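Local coordinates for DNA mismatch repair protein MutS (Thermus aquaticus, PDB 1EWQ) that takes part in DNA mismatch repair, binding mismatched DNA and showing a weak ATPase activity, at residues 276-281 and 321-326. Numbering follows the deposited sequence.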
# COMPACT_ATOMS: atom_id res chain seq x y z
N LEU C 276 -9.19 12.35 21.22
CA LEU C 276 -8.73 13.11 22.37
C LEU C 276 -7.84 14.29 22.01
O LEU C 276 -7.92 15.36 22.62
CB LEU C 276 -7.94 12.20 23.31
CG LEU C 276 -8.25 12.19 24.81
CD1 LEU C 276 -6.97 11.80 25.56
CD2 LEU C 276 -8.75 13.54 25.27
N ASP C 277 -6.99 14.09 21.00
CA ASP C 277 -6.02 15.10 20.61
C ASP C 277 -6.44 16.31 19.79
O ASP C 277 -6.71 16.21 18.59
CB ASP C 277 -4.85 14.40 19.92
CG ASP C 277 -3.73 15.35 19.59
OD1 ASP C 277 -3.35 16.13 20.49
OD2 ASP C 277 -3.23 15.32 18.45
N GLU C 278 -6.47 17.46 20.44
CA GLU C 278 -6.80 18.73 19.79
C GLU C 278 -5.65 19.67 20.11
O GLU C 278 -5.80 20.90 20.15
CB GLU C 278 -8.11 19.30 20.33
CG GLU C 278 -9.27 18.34 20.24
CD GLU C 278 -10.61 19.06 20.27
OE1 GLU C 278 -10.65 20.23 20.70
OE2 GLU C 278 -11.62 18.44 19.86
N THR C 279 -4.49 19.06 20.35
CA THR C 279 -3.28 19.78 20.68
C THR C 279 -2.87 20.72 19.54
O THR C 279 -3.09 20.43 18.38
CB THR C 279 -2.14 18.79 20.99
OG1 THR C 279 -1.02 19.49 21.52
CG2 THR C 279 -1.71 18.06 19.74
N ARG C 280 -2.27 21.85 19.88
CA ARG C 280 -1.85 22.82 18.88
C ARG C 280 -0.38 22.72 18.45
O ARG C 280 -0.04 23.10 17.33
CB ARG C 280 -2.17 24.24 19.37
CG ARG C 280 -3.66 24.57 19.31
CD ARG C 280 -4.12 24.54 17.86
NE ARG C 280 -5.57 24.50 17.67
CZ ARG C 280 -6.34 25.58 17.60
NH1 ARG C 280 -5.82 26.80 17.70
NH2 ARG C 280 -7.65 25.43 17.41
N THR C 281 0.47 22.19 19.31
CA THR C 281 1.89 22.05 18.99
C THR C 281 2.37 20.60 18.99
O THR C 281 1.74 19.72 19.57
CB THR C 281 2.74 22.82 20.00
OG1 THR C 281 2.60 22.20 21.28
CG2 THR C 281 2.28 24.26 20.09
N GLY C 321 -7.84 31.88 23.62
CA GLY C 321 -6.77 32.82 23.34
C GLY C 321 -5.43 32.11 23.27
O GLY C 321 -4.65 32.31 22.34
N VAL C 322 -5.17 31.28 24.28
CA VAL C 322 -3.91 30.53 24.33
C VAL C 322 -3.79 29.62 23.10
O VAL C 322 -2.74 29.59 22.45
CB VAL C 322 -3.83 29.70 25.63
CG1 VAL C 322 -2.72 28.67 25.54
CG2 VAL C 322 -3.57 30.63 26.81
N ARG C 323 -4.88 28.92 22.78
CA ARG C 323 -4.91 28.01 21.63
C ARG C 323 -4.68 28.77 20.31
O ARG C 323 -4.03 28.25 19.39
CB ARG C 323 -6.24 27.24 21.61
CG ARG C 323 -6.36 26.18 22.72
CD ARG C 323 -7.76 25.55 22.82
NE ARG C 323 -8.19 24.92 21.58
CZ ARG C 323 -7.62 23.84 21.03
NH1 ARG C 323 -6.59 23.26 21.63
NH2 ARG C 323 -8.07 23.36 19.88
N ARG C 324 -5.21 29.98 20.22
CA ARG C 324 -5.04 30.81 19.03
C ARG C 324 -3.55 31.10 18.86
O ARG C 324 -2.99 30.93 17.78
CB ARG C 324 -5.78 32.15 19.20
CG ARG C 324 -6.73 32.51 18.07
CD ARG C 324 -7.08 34.01 18.10
NE ARG C 324 -7.59 34.43 19.40
CZ ARG C 324 -8.74 34.02 19.93
NH1 ARG C 324 -9.52 33.17 19.27
NH2 ARG C 324 -9.09 34.43 21.14
N LEU C 325 -2.92 31.53 19.95
CA LEU C 325 -1.49 31.86 19.92
C LEU C 325 -0.61 30.64 19.67
O LEU C 325 0.33 30.72 18.87
CB LEU C 325 -1.08 32.57 21.23
CG LEU C 325 -1.65 33.99 21.35
CD1 LEU C 325 -1.50 34.51 22.77
CD2 LEU C 325 -0.95 34.92 20.35
N LEU C 326 -0.91 29.52 20.33
CA LEU C 326 -0.13 28.30 20.16
C LEU C 326 -0.14 27.80 18.72
O LEU C 326 0.83 27.24 18.24
CB LEU C 326 -0.67 27.19 21.07
CG LEU C 326 -0.45 27.38 22.57
CD1 LEU C 326 -1.07 26.21 23.32
CD2 LEU C 326 1.05 27.51 22.86
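In the largely helical MutS domain III region, the loop joining helices 272-276 and 282-293 meets the last turns of helix 316-326 through two arginines, Arg280 and Arg323, each of which reaches a backbone carbonyl of the opposite segment. Arg323 stretches from the helix to the loop, its chain bending at chi3 (58°), and its guanidinium takes Glu278 O at its edge, within its own plane. The hydrogen bond from NH1 is nearly straight, 2.9 Å from Arg323 NH1 to Glu278 O at 164°, and a weak second one from NH2 adds to the grip on the same oxygen. Arg280 runs the other way, bent at chi2, and gives a hydrogen bond from Arg280 NH1 to Arg323 O that is short, 2.9 Å, but weak because it is strongly bent at the hydrogen. The two side chains cross at about a right angle, their guanidinium planes 53° apart; Arg280 NE lies over one face of the Arg323 guanidinium, 3.5 Å from Arg323 NH2, and Arg280 NH2 comes to 3.2 Å from Arg323 NH2. The last two are donors of like charge with no hydrogen bond between them, and nearby carboxylates probably offset the repulsion: Glu535 forms a salt bridge with Arg323 NE, and Glu278 OE1, itself paired with Arg539, lies 4.1 Å from Arg323 NH2 but well out of the guanidinium plane. An alanine in place of Arg280 would probably leave Arg323 O without this side-chain donor and strip the cover from that face. Nearer the backbone, Arg280 CB rests on Leu326 CB at 3.7 Å. Thr281 is the N-cap of helix 282-293, its OG1 bonded to Gly284 N and to Asp528. Asp528, Glu535 and Arg539 all lie on helix 514-540, which backs the loop, while Val322 and Leu325 pack helix 316-326 against helix 346-366.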